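Local coordinates for choline binding protein PCPA (Streptococcus pneumoniae, PDB 4CP6) that is a pneumococcal surface antigen with leucine-rich repeats, probably held on the cell wall through choline and probably involved in adhesion, at residues 26-31 / 36-41; 58-63 / 79-84. All coordinates share one frame; numbering follows the deposited sequence. Where two conformers were deposited one is given.

Contact 1 of 2, residues 26-31 / 36-41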
# COMPACT_ATOMS: atom_id res chain seq x y z
N TYR A 26 24.37 23.03 -8.54
CA TYR A 26 24.91 21.68 -8.62
C TYR A 26 25.86 21.48 -7.45
O TYR A 26 26.58 22.42 -7.09
CB TYR A 26 25.69 21.47 -9.92
CG TYR A 26 24.86 21.71 -11.16
CD1 TYR A 26 24.75 22.99 -11.70
CD2 TYR A 26 24.23 20.66 -11.81
CE1 TYR A 26 24.02 23.21 -12.86
CE2 TYR A 26 23.46 20.88 -12.96
CZ TYR A 26 23.39 22.15 -13.50
OH TYR A 26 22.64 22.36 -14.63
N LYS A 27 25.88 20.29 -6.86
CA LYS A 27 26.78 20.04 -5.75
C LYS A 27 27.74 18.93 -6.11
O LYS A 27 27.31 17.90 -6.60
CB LYS A 27 25.97 19.72 -4.47
CG LYS A 27 26.80 19.48 -3.23
CD LYS A 27 25.91 19.32 -2.02
CE LYS A 27 26.73 19.01 -0.79
NZ LYS A 27 25.93 19.17 0.45
N VAL A 28 29.06 19.16 -5.96
CA VAL A 28 30.11 18.22 -6.32
C VAL A 28 30.04 16.99 -5.44
O VAL A 28 30.05 17.10 -4.20
CB VAL A 28 31.51 18.89 -6.27
CG1 VAL A 28 32.60 17.89 -6.63
CG2 VAL A 28 31.57 20.12 -7.21
N LEU A 29 29.95 15.84 -6.10
CA LEU A 29 29.91 14.54 -5.44
C LEU A 29 31.29 13.91 -5.40
O LEU A 29 31.69 13.34 -4.37
CB LEU A 29 28.91 13.61 -6.14
CG LEU A 29 27.46 14.05 -6.18
CD1 LEU A 29 26.67 13.09 -7.02
CD2 LEU A 29 26.85 14.14 -4.78
N THR A 30 32.01 13.96 -6.52
CA THR A 30 33.39 13.45 -6.64
C THR A 30 34.19 14.39 -7.55
O THR A 30 33.62 15.10 -8.41
CB THR A 30 33.45 12.05 -7.28
OG1 THR A 30 33.02 12.15 -8.64
CG2 THR A 30 32.63 10.99 -6.52
N VAL A 31 35.52 14.38 -7.38
CA VAL A 31 36.43 15.16 -8.22
C VAL A 31 37.82 14.55 -8.12
O VAL A 31 38.27 14.23 -7.01
CB VAL A 31 36.43 16.69 -7.94
CG1 VAL A 31 37.03 17.04 -6.57
CG2 VAL A 31 37.13 17.48 -9.06
N GLY A 36 34.98 15.15 -12.73
CA GLY A 36 34.17 15.01 -11.52
C GLY A 36 32.72 14.72 -11.81
O GLY A 36 32.33 14.55 -12.97
N THR A 37 31.94 14.58 -10.74
CA THR A 37 30.50 14.32 -10.86
C THR A 37 29.78 15.26 -9.96
O THR A 37 30.31 15.64 -8.90
CB THR A 37 30.14 12.86 -10.52
OG1 THR A 37 30.43 12.59 -9.15
CG2 THR A 37 30.85 11.88 -11.41
N VAL A 38 28.56 15.65 -10.37
CA VAL A 38 27.69 16.49 -9.56
C VAL A 38 26.27 15.93 -9.47
O VAL A 38 25.83 15.19 -10.36
CB VAL A 38 27.58 17.96 -10.10
CG1 VAL A 38 28.87 18.75 -9.90
CG2 VAL A 38 27.13 18.02 -11.56
N GLN A 39 25.55 16.33 -8.42
CA GLN A 39 24.11 16.19 -8.35
C GLN A 39 23.54 17.53 -8.82
O GLN A 39 24.14 18.60 -8.58
CB GLN A 39 23.60 15.87 -6.94
CG GLN A 39 23.91 16.96 -5.90
CD GLN A 39 23.45 16.55 -4.53
OE1 GLN A 39 23.64 15.41 -4.10
NE2 GLN A 39 22.87 17.49 -3.80
N VAL A 40 22.39 17.50 -9.51
CA VAL A 40 21.64 18.68 -9.90
C VAL A 40 20.73 19.01 -8.72
O VAL A 40 19.94 18.15 -8.29
CB VAL A 40 20.93 18.59 -11.27
CG1 VAL A 40 20.04 17.34 -11.38
CG2 VAL A 40 20.13 19.86 -11.57
N GLY A 41 20.91 20.19 -8.16
CA GLY A 41 20.19 20.68 -7.00
C GLY A 41 21.10 20.64 -5.78
O GLY A 41 21.98 19.77 -5.69
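K27 and Q39 form a hydrogen-bonded pair of the antiparallel hairpin made by strands 24-32 and 35-40. K27 N gives a hydrogen to Q39 O at 3.0 Å, and Q39 N returns one to K27 O. Further along, the pairing slips by one residue: L29 N binds T37 O at 2.8 Å, and T30 N reaches the same oxygen only weakly, so L29 and T30 together face T37 in a classic beta bulge. T37 N then closes on T30 O.

Among the side chains, the two threonine hydroxyls share a hydrogen bond, T30 OG1 to T37 OG1 at 2.7 Å; both sit between backbone N and carbonyl carbon (chi1 67° and 64°), which turns them to each other. On the same face, Q39 CG lies alongside K27 CB, 3.7 Å away. Q39 NE2 donates to G41 O, two residues further on, at 3.1 Å. L29, in the bulge, has its side chain across that of Q39 at about a right angle, CD2 3.5 Å from OE1.

The other face is apolar. The Y26 ring brings CE2 to within 3.7 Å of V40 CG2, while V28 CG2 packs on V38 CG1.

The hairpin is thus two-sided: a polar face carrying the hydroxyl pair and the glutamine amide, and a greasy one turned to the interior.

Contact 2 of 2, residues 58-63 / 79-84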
# COMPACT_ATOMS: atom_id res chain seq x y z
N PHE A 58 11.16 20.52 -20.44
CA PHE A 58 12.46 20.88 -19.90
C PHE A 58 13.37 19.65 -19.92
O PHE A 58 12.88 18.53 -19.67
CB PHE A 58 12.30 21.36 -18.45
CG PHE A 58 13.60 21.62 -17.72
CD1 PHE A 58 14.34 22.77 -17.96
CD2 PHE A 58 14.07 20.72 -16.75
CE1 PHE A 58 15.53 23.01 -17.28
CE2 PHE A 58 15.27 20.97 -16.08
CZ PHE A 58 15.98 22.12 -16.34
N THR A 59 14.65 19.84 -20.20
CA THR A 59 15.65 18.79 -20.17
C THR A 59 16.67 19.05 -19.08
O THR A 59 17.25 20.14 -19.01
CB THR A 59 16.33 18.63 -21.55
OG1 THR A 59 15.32 18.29 -22.49
CG2 THR A 59 17.40 17.52 -21.56
N ILE A 60 16.88 18.08 -18.20
CA ILE A 60 17.88 18.22 -17.16
C ILE A 60 19.25 18.24 -17.82
O ILE A 60 19.57 17.33 -18.60
CB ILE A 60 17.81 17.07 -16.14
CG1 ILE A 60 16.47 17.09 -15.42
CG2 ILE A 60 18.97 17.15 -15.12
CD1 ILE A 60 16.21 15.79 -14.51
N PRO A 61 20.10 19.24 -17.49
CA PRO A 61 21.46 19.23 -18.06
C PRO A 61 22.27 17.98 -17.69
O PRO A 61 22.01 17.35 -16.65
CB PRO A 61 22.07 20.54 -17.51
CG PRO A 61 20.87 21.41 -17.23
CD PRO A 61 19.88 20.44 -16.66
N THR A 62 23.23 17.60 -18.53
CA THR A 62 24.01 16.38 -18.34
C THR A 62 25.47 16.61 -17.96
O THR A 62 26.14 15.71 -17.45
CB THR A 62 23.88 15.46 -19.57
OG1 THR A 62 24.57 14.23 -19.34
CG2 THR A 62 24.43 16.09 -20.87
N LYS A 63 25.97 17.81 -18.28
CA LYS A 63 27.37 18.12 -18.09
C LYS A 63 27.53 19.58 -17.79
O LYS A 63 26.83 20.42 -18.38
CB LYS A 63 28.09 17.79 -19.42
CG LYS A 63 29.61 17.98 -19.44
CD LYS A 63 30.22 17.48 -20.75
CE LYS A 63 30.22 18.51 -21.85
NZ LYS A 63 30.82 17.97 -23.10
N GLN A 79 14.65 17.12 -3.55
CA GLN A 79 13.91 18.37 -3.76
C GLN A 79 14.27 19.10 -5.05
O GLN A 79 13.60 20.07 -5.35
CB GLN A 79 14.11 19.36 -2.56
CG GLN A 79 13.97 18.74 -1.16
CD GLN A 79 12.57 18.26 -0.83
OE1 GLN A 79 11.58 18.67 -1.46
NE2 GLN A 79 12.47 17.34 0.11
N ALA A 80 15.26 18.63 -5.84
CA ALA A 80 15.68 19.43 -7.01
C ALA A 80 14.57 19.79 -7.96
O ALA A 80 14.48 20.95 -8.40
CB ALA A 80 16.80 18.73 -7.75
N PHE A 81 13.71 18.82 -8.29
CA PHE A 81 12.60 19.09 -9.19
C PHE A 81 11.26 18.90 -8.48
O PHE A 81 10.26 18.49 -9.07
CB PHE A 81 12.74 18.32 -10.50
CG PHE A 81 13.99 18.74 -11.22
CD1 PHE A 81 14.10 20.03 -11.77
CD2 PHE A 81 15.08 17.90 -11.31
CE1 PHE A 81 15.27 20.44 -12.40
CE2 PHE A 81 16.27 18.32 -11.93
CZ PHE A 81 16.36 19.60 -12.47
N SER A 82 11.25 19.24 -7.19
CA SER A 82 10.01 19.17 -6.47
C SER A 82 9.17 20.41 -6.76
O SER A 82 9.72 21.49 -7.08
CB SER A 82 10.24 19.04 -4.97
OG SER A 82 10.93 20.19 -4.52
N TYR A 83 7.88 20.27 -6.62
CA TYR A 83 6.95 21.37 -6.81
C TYR A 83 6.32 21.59 -5.48
O TYR A 83 5.72 20.67 -4.89
CB TYR A 83 5.89 21.08 -7.89
CG TYR A 83 4.81 22.13 -7.88
CD1 TYR A 83 4.98 23.34 -8.56
CD2 TYR A 83 3.72 22.02 -7.01
CE1 TYR A 83 4.02 24.35 -8.47
CE2 TYR A 83 2.80 23.06 -6.86
CZ TYR A 83 2.95 24.23 -7.60
OH TYR A 83 2.02 25.24 -7.48
N TYR A 84 6.42 22.84 -5.01
CA TYR A 84 5.78 23.31 -3.80
C TYR A 84 5.11 24.63 -4.04
O TYR A 84 5.68 25.52 -4.67
CB TYR A 84 6.78 23.48 -2.65
CG TYR A 84 7.35 22.18 -2.17
CD1 TYR A 84 6.66 21.38 -1.26
CD2 TYR A 84 8.64 21.80 -2.51
CE1 TYR A 84 7.20 20.19 -0.79
CE2 TYR A 84 9.20 20.63 -2.03
CZ TYR A 84 8.47 19.81 -1.19
OH TYR A 84 9.04 18.65 -0.74
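F81 is the residue of 79-84 that reaches across to 58-63, meeting F58 and I60; it is the third residue of a type I beta turn. That turn starts at Q79, the first residue of the segment, and runs to S82. Q79 O takes the turn's hydrogen bond from S82 N at 3.1 Å. The serine hydroxyl also binds Q79 O, but only in one of the two conformers of S82, so this second bond is less certain.

The bond from F81 CA to CB points toward 58-63, and chi1 of -62° sets CG beside the backbone N, anti to the carbonyl carbon. At CE1 the ring meets F58, whose CE2 lies 3.7 Å from F81 CE1. The two side chains cross at about a right angle, with ring planes at 52° and centroids 5.8 Å apart, an oblique aromatic pair. At CE2 the F81 ring meets I60, whose CD1 comes to 3.6 Å and whose CG1 lies close behind. F58 and I60 come from the same side of the F81 ring plane, over different corners, with CZ between them. The contact is therefore wholly apolar.

After F81, S82 closes the turn, and Y83 leads on to Y84. The Y84 hydroxyl returns to the start of the segment, giving its hydrogen to Q79 OE1 at 2.6 Å. The amide oxygen lies in the plane of the Y84 ring, at its edge.

In the fold, F58 lies in strand 57-59 and pairs with strand 97-100, on whose I98 and I100 the I60 side chain also packs. V76 of strand 69-76 touches both I60 and F81, so the loop after that strand is packed against the outermost strand, 57-59, of the parallel sheet that continues through 97-100.

Contacts 1 and 2 lie in series along the chain, their centres 14 Å apart, and they meet mainly through the hairpin face that carries Y26 and V40. V40, from 36-41, is the shared wall: its CG2 is 3.9 Å from F81 CZ and its CG1 is 3.9 Å from I60 CG2, which puts the valine against both segments of contact 2. Its backbone comes closer still, V40 O lying 3.2 Å from A80 CB. Y26 reaches 58-63 as well, with OH 3.3 Å from P61 CG. Strand 69-76 also bridges them, since its V73 packs on V38 and its V76 on I60 and F81. Together the two contacts build a shared, largely apolar core at the N-terminal end of the leucine-rich-repeat array.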